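Local atomic coordinates of putative hemin transport system, substrate-binding protein (Burkholderia cenocepacia J2315, PDB entry 5GIZ), a protein that binds heme in the periplasm and probably hands it to an inner-membrane transporter for uptake into the cell. Residues V33-T38 / L48-Y53; G52-L57 / L71-A76. One frame throughout, in Å; residues are numbered along the deposited sequence. Where two conformers were deposited one is given.

Interaction 1 of 2, residues V33-T38 / L48-Y53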
loop_
_atom_site.group_PDB
_atom_site.type_symbol
_atom_site.label_atom_id
_atom_site.label_comp_id
_atom_site.label_asym_id
_atom_site.label_seq_id
_atom_site.Cartn_x
_atom_site.Cartn_y
_atom_site.Cartn_z
ATOM N N VAL A 33 18.575 -3.886 8.649
ATOM C CA VAL A 33 19.308 -5.108 8.309
ATOM C C VAL A 33 18.468 -6.237 7.727
ATOM O O VAL A 33 19.029 -7.238 7.266
ATOM C CB VAL A 33 20.070 -5.640 9.559
ATOM C CG1 VAL A 33 21.006 -4.571 10.124
ATOM C CG2 VAL A 33 19.115 -6.200 10.614
ATOM N N GLY A 34 17.140 -6.103 7.730
ATOM C CA GLY A 34 16.284 -7.138 7.213
ATOM C C GLY A 34 14.871 -6.581 7.095
ATOM O O GLY A 34 14.541 -5.510 7.676
ATOM N N ALA A 35 14.056 -7.301 6.340
ATOM C CA ALA A 35 12.659 -6.940 6.053
ATOM C C ALA A 35 11.878 -8.146 5.582
ATOM O O ALA A 35 12.436 -9.209 5.348
ATOM C CB ALA A 35 12.610 -5.864 4.983
ATOM N N ASP A 36 10.580 -7.947 5.409
ATOM C CA ASP A 36 9.773 -8.966 4.719
ATOM C C ASP A 36 9.779 -8.669 3.218
ATOM O O ASP A 36 10.266 -7.616 2.750
ATOM C CB ASP A 36 8.347 -8.954 5.223
ATOM C CG ASP A 36 7.595 -7.768 4.735
ATOM O OD1 ASP A 36 7.982 -6.650 5.168
ATOM O OD2 ASP A 36 6.658 -7.968 3.919
ATOM N N THR A 37 9.222 -9.597 2.455
ATOM C CA THR A 37 9.262 -9.481 0.989
ATOM C C THR A 37 8.525 -8.327 0.386
ATOM O O THR A 37 8.798 -7.982 -0.783
ATOM C CB THR A 37 8.716 -10.757 0.362
ATOM O OG1 THR A 37 7.361 -10.964 0.770
ATOM C CG2 THR A 37 9.577 -11.963 0.762
ATOM N N THR A 38 7.607 -7.712 1.120
ATOM C CA THR A 38 6.883 -6.554 0.586
ATOM C C THR A 38 7.710 -5.284 0.542
ATOM O O THR A 38 7.296 -4.279 -0.050
ATOM C CB THR A 38 5.554 -6.246 1.321
ATOM O OG1 THR A 38 5.779 -5.846 2.670
ATOM C CG2 THR A 38 4.626 -7.399 1.295
ATOM N N LEU A 48 17.754 -5.365 1.208
ATOM C CA LEU A 48 17.780 -5.973 2.544
ATOM C C LEU A 48 17.467 -7.460 2.404
ATOM O O LEU A 48 16.518 -7.818 1.691
ATOM C CB LEU A 48 16.684 -5.365 3.395
ATOM C CG LEU A 48 16.840 -3.901 3.749
ATOM C CD1 LEU A 48 15.542 -3.460 4.432
ATOM C CD2 LEU A 48 18.060 -3.643 4.628
ATOM N N PRO A 49 18.204 -8.335 3.124
ATOM C CA PRO A 49 17.787 -9.736 3.203
ATOM C C PRO A 49 16.341 -9.839 3.711
ATOM O O PRO A 49 15.922 -9.057 4.601
ATOM C CB PRO A 49 18.773 -10.347 4.190
ATOM C CG PRO A 49 19.973 -9.461 4.129
ATOM C CD PRO A 49 19.462 -8.080 3.837
ATOM N N LYS A 50 15.582 -10.789 3.187
ATOM C CA LYS A 50 14.175 -10.897 3.512
ATOM C C LYS A 50 13.944 -12.143 4.327
ATOM O O LYS A 50 14.598 -13.193 4.093
ATOM C CB LYS A 50 13.282 -10.902 2.254
ATOM C CG LYS A 50 13.532 -9.722 1.322
ATOM C CD LYS A 50 13.343 -8.434 2.068
ATOM C CE LYS A 50 13.107 -7.232 1.162
ATOM N NZ LYS A 50 14.206 -6.799 0.315
ATOM N N VAL A 51 12.990 -12.033 5.253
ATOM C CA VAL A 51 12.681 -13.103 6.194
ATOM C C VAL A 51 11.248 -13.590 6.123
ATOM O O VAL A 51 10.632 -13.957 7.124
ATOM C CB VAL A 51 13.127 -12.728 7.622
ATOM C CG1 VAL A 51 14.649 -12.682 7.665
ATOM C CG2 VAL A 51 12.430 -11.462 8.080
ATOM N N GLY A 52 10.735 -13.667 4.915
ATOM C CA GLY A 52 9.445 -14.222 4.642
ATOM C C GLY A 52 8.479 -13.189 4.157
ATOM O O GLY A 52 8.772 -11.966 4.190
ATOM N N TYR A 53 7.364 -13.675 3.628
ATOM C CA TYR A 53 6.255 -12.764 3.329
ATOM C C TYR A 53 5.712 -12.240 4.659
ATOM O O TYR A 53 5.799 -12.901 5.678
ATOM C CB TYR A 53 5.136 -13.420 2.485
ATOM C CG TYR A 53 3.876 -12.564 2.315
ATOM C CD1 TYR A 53 3.907 -11.364 1.592
ATOM C CD2 TYR A 53 2.643 -12.962 2.879
ATOM C CE1 TYR A 53 2.777 -10.591 1.442
ATOM C CE2 TYR A 53 1.512 -12.180 2.734
ATOM C CZ TYR A 53 1.579 -11.001 2.004
ATOM O OH TYR A 53 0.452 -10.212 1.836
#
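At the heme-binding end of the four-stranded parallel sheet, edge strand 30-35 runs out into a loop, and 48-53 runs beside it, delivering the axial heme ligand Tyr53. A single beta bridge pairs Ala35 with Lys50. Ala35 N donates to Pro49 O (3.1 Å) and Ala35 O accepts from Val51 N (2.9 Å), each nearly along the C=O axis. Beyond the bridge Thr37 N reaches Gly52 O (3.0 Å) from above the carbonyl plane. Leu48 CD1 packs on the Ala35 methyl, and the Lys50 chain, bent at chi2 and chi4, lays CD over Asp36 O before NZ turns back to Leu48 O and, outside the two segments, Ala45 O. Asp36 puts CG between its backbone N and carbonyl carbon (chi1 73°), and OD2 grips Thr38 twice: the backbone N meets it from above the carboxylate plane, forming an Asx turn, while OG1 takes its syn lone pair at 2.6 Å. OD1 accepts from Gly12 N. Thr38 CG2 rests against Tyr53 CE1 (3.7 Å), and Thr37 OG1 lies at the ring edge, in plane, 3.6 Å from Tyr53 CD1. A loop after a parallel edge strand thus places Thr37 beside Tyr53, both heme-binding residues of this periplasmic binding protein.

Interaction 2 of 2, residues G52-L57 / L71-A76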
loop_
_atom_site.group_PDB
_atom_site.type_symbol
_atom_site.label_atom_id
_atom_site.label_comp_id
_atom_site.label_asym_id
_atom_site.label_seq_id
_atom_site.Cartn_x
_atom_site.Cartn_y
_atom_site.Cartn_z
ATOM N N GLY A 52 10.735 -13.667 4.915
ATOM C CA GLY A 52 9.445 -14.222 4.642
ATOM C C GLY A 52 8.479 -13.189 4.157
ATOM O O GLY A 52 8.772 -11.966 4.190
ATOM N N TYR A 53 7.364 -13.675 3.628
ATOM C CA TYR A 53 6.255 -12.764 3.329
ATOM C C TYR A 53 5.712 -12.240 4.659
ATOM O O TYR A 53 5.799 -12.901 5.678
ATOM C CB TYR A 53 5.136 -13.420 2.485
ATOM C CG TYR A 53 3.876 -12.564 2.315
ATOM C CD1 TYR A 53 3.907 -11.364 1.592
ATOM C CD2 TYR A 53 2.643 -12.962 2.879
ATOM C CE1 TYR A 53 2.777 -10.591 1.442
ATOM C CE2 TYR A 53 1.512 -12.180 2.734
ATOM C CZ TYR A 53 1.579 -11.001 2.004
ATOM O OH TYR A 53 0.452 -10.212 1.836
ATOM N N GLN A 54 5.171 -11.022 4.638
ATOM C CA GLN A 54 4.777 -10.328 5.876
ATOM C C GLN A 54 3.805 -11.109 6.759
ATOM O O GLN A 54 3.954 -11.019 7.959
ATOM C CB GLN A 54 4.323 -8.875 5.642
ATOM C CG GLN A 54 2.864 -8.598 5.607
ATOM C CD GLN A 54 2.532 -7.200 5.126
ATOM O OE1 GLN A 54 1.905 -7.054 4.104
ATOM N NE2 GLN A 54 2.920 -6.192 5.868
ATOM N N ARG A 55 2.926 -11.925 6.166
ATOM C CA ARG A 55 1.993 -12.797 6.914
ATOM C C ARG A 55 2.517 -14.208 7.184
ATOM O O ARG A 55 1.825 -15.036 7.796
ATOM C CB ARG A 55 0.688 -12.962 6.137
ATOM C CG ARG A 55 -0.052 -11.686 5.827
ATOM C CD ARG A 55 -1.532 -11.985 5.614
ATOM N NE ARG A 55 -2.248 -12.051 6.889
ATOM C CZ ARG A 55 -2.976 -13.076 7.348
ATOM N NH1 ARG A 55 -3.161 -14.190 6.639
ATOM N NH2 ARG A 55 -3.546 -12.966 8.539
ATOM N N ALA A 56 3.721 -14.511 6.723
ATOM C CA ALA A 56 4.308 -15.845 6.869
ATOM C C ALA A 56 5.790 -15.708 7.221
ATOM O O ALA A 56 6.643 -16.246 6.565
ATOM C CB ALA A 56 4.113 -16.660 5.591
ATOM N N LEU A 57 6.073 -14.984 8.295
ATOM C CA LEU A 57 7.456 -14.663 8.666
ATOM C C LEU A 57 8.177 -15.887 9.172
ATOM O O LEU A 57 7.562 -16.734 9.840
ATOM C CB LEU A 57 7.482 -13.563 9.719
ATOM C CG LEU A 57 7.010 -12.175 9.308
ATOM C CD1 LEU A 57 6.908 -11.236 10.460
ATOM C CD2 LEU A 57 7.937 -11.574 8.274
ATOM N N LEU A 71 10.154 -3.147 13.679
ATOM C CA LEU A 71 9.016 -2.319 13.403
ATOM C C LEU A 71 8.087 -3.117 12.540
ATOM O O LEU A 71 8.464 -3.525 11.443
ATOM C CB LEU A 71 9.438 -1.050 12.669
ATOM C CG LEU A 71 10.583 -0.262 13.332
ATOM C CD1 LEU A 71 11.001 0.890 12.381
ATOM C CD2 LEU A 71 10.209 0.182 14.698
ATOM N N ALA A 72 6.883 -3.370 13.047
ATOM C CA ALA A 72 5.974 -4.287 12.403
ATOM C C ALA A 72 4.655 -3.680 12.046
ATOM O O ALA A 72 4.002 -3.011 12.873
ATOM C CB ALA A 72 5.730 -5.496 13.307
ATOM N N SER A 73 4.245 -3.926 10.821
ATOM C CA SER A 73 2.957 -3.426 10.365
ATOM C C SER A 73 1.881 -4.250 11.043
ATOM O O SER A 73 2.122 -5.363 11.571
ATOM C CB SER A 73 2.867 -3.573 8.863
ATOM O OG SER A 73 2.816 -4.936 8.592
ATOM N N ALA A 74 0.665 -3.740 10.893
ATOM C CA ALA A 74 -0.530 -4.409 11.398
ATOM C C ALA A 74 -0.680 -5.816 10.814
ATOM O O ALA A 74 -1.208 -6.697 11.459
ATOM C CB ALA A 74 -1.758 -3.550 11.065
ATOM N N GLU A 75 -0.188 -6.010 9.605
ATOM C CA GLU A 75 -0.327 -7.261 8.860
ATOM C C GLU A 75 0.737 -8.338 9.210
ATOM O O GLU A 75 0.612 -9.529 8.850
ATOM C CB GLU A 75 -0.333 -6.900 7.361
ATOM C CG GLU A 75 -1.487 -5.954 6.952
ATOM C CD GLU A 75 -1.155 -4.442 6.861
ATOM O OE1 GLU A 75 -0.130 -3.961 7.373
ATOM O OE2 GLU A 75 -1.961 -3.687 6.263
ATOM N N ALA A 76 1.784 -7.952 9.945
ATOM C CA ALA A 76 2.890 -8.871 10.265
ATOM C C ALA A 76 2.443 -10.095 11.083
ATOM O O ALA A 76 1.732 -9.950 12.047
ATOM C CB ALA A 76 3.971 -8.111 11.015
HETATM O O HOH W 1 2.104 -3.946 5.549
#
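Gln54 has an unusual chi1 of 100°, outside the staggered positions, and is extended beyond CG, which carries its amide across to the turn after strand 69-72. There Ser73 holds OG between its backbone N and carbonyl carbon, and Glu75, with CG anti to its carbonyl carbon, bends at chi2 (97°), so its carboxylate folds round beside the amide. The Gln54 and Glu75 side chains lie alongside each other, pointing the same way, with amide and carboxylate planes 31° apart; Glu75 CB packs on Gln54 CD at 3.6 Å. Gln54 NE2 comes within 3.0 Å of Ser73 OG. A water joins the two ends, accepting from Gln54 NE2 at a short 2.4 Å and donating to Glu75 OE1 at 2.9 Å. Behind this polar tip Ala76 CA makes a CA-H...O contact with Gln54 O (3.3 Å), and the backbones of Gln54 and Leu57 hydrogen-bond to Gly77, just past the segment. Arg55 CG lies near Glu75 O, and Leu57 CD1 loosely meets the Ala76 methyl, where both side chains also touch Ile11 of strand 6-11. Each segment is folded by a type I beta turn, closed by the bonds Ala56 N to Tyr53 O and Ala76 N to Ser73 O. The first carries the heme-binding residues Tyr53, Gln54 and Arg55 and packs against the second, after strand 69-72, in the heme site of a periplasmic binding protein.

Both contacts use strand 52-53, which interaction 1 ties to the end of edge strand 30-35 and whose following turn interaction 2 sets against the loop after strand 69-72. Interaction 1 is the more extensive, burying 527 Å² against 223 Å², and rests on three backbone hydrogen bonds. Interaction 2 has no clear direct hydrogen bond across it: side-chain packing, a CA-H...O contact and a bridging water join its segments, while the backbone bonds fall on Gly77, just outside. Both are partly buried, each grading from buried residues, Ala35 and Asp36 or Leu57 and Ser73, to exposed heme-site residues. They meet where Asp36 OD2 packs on Gln54 CB (3.0 Å), so the Tyr53 turn lies between the loops that follow strands 30-35 and 69-72.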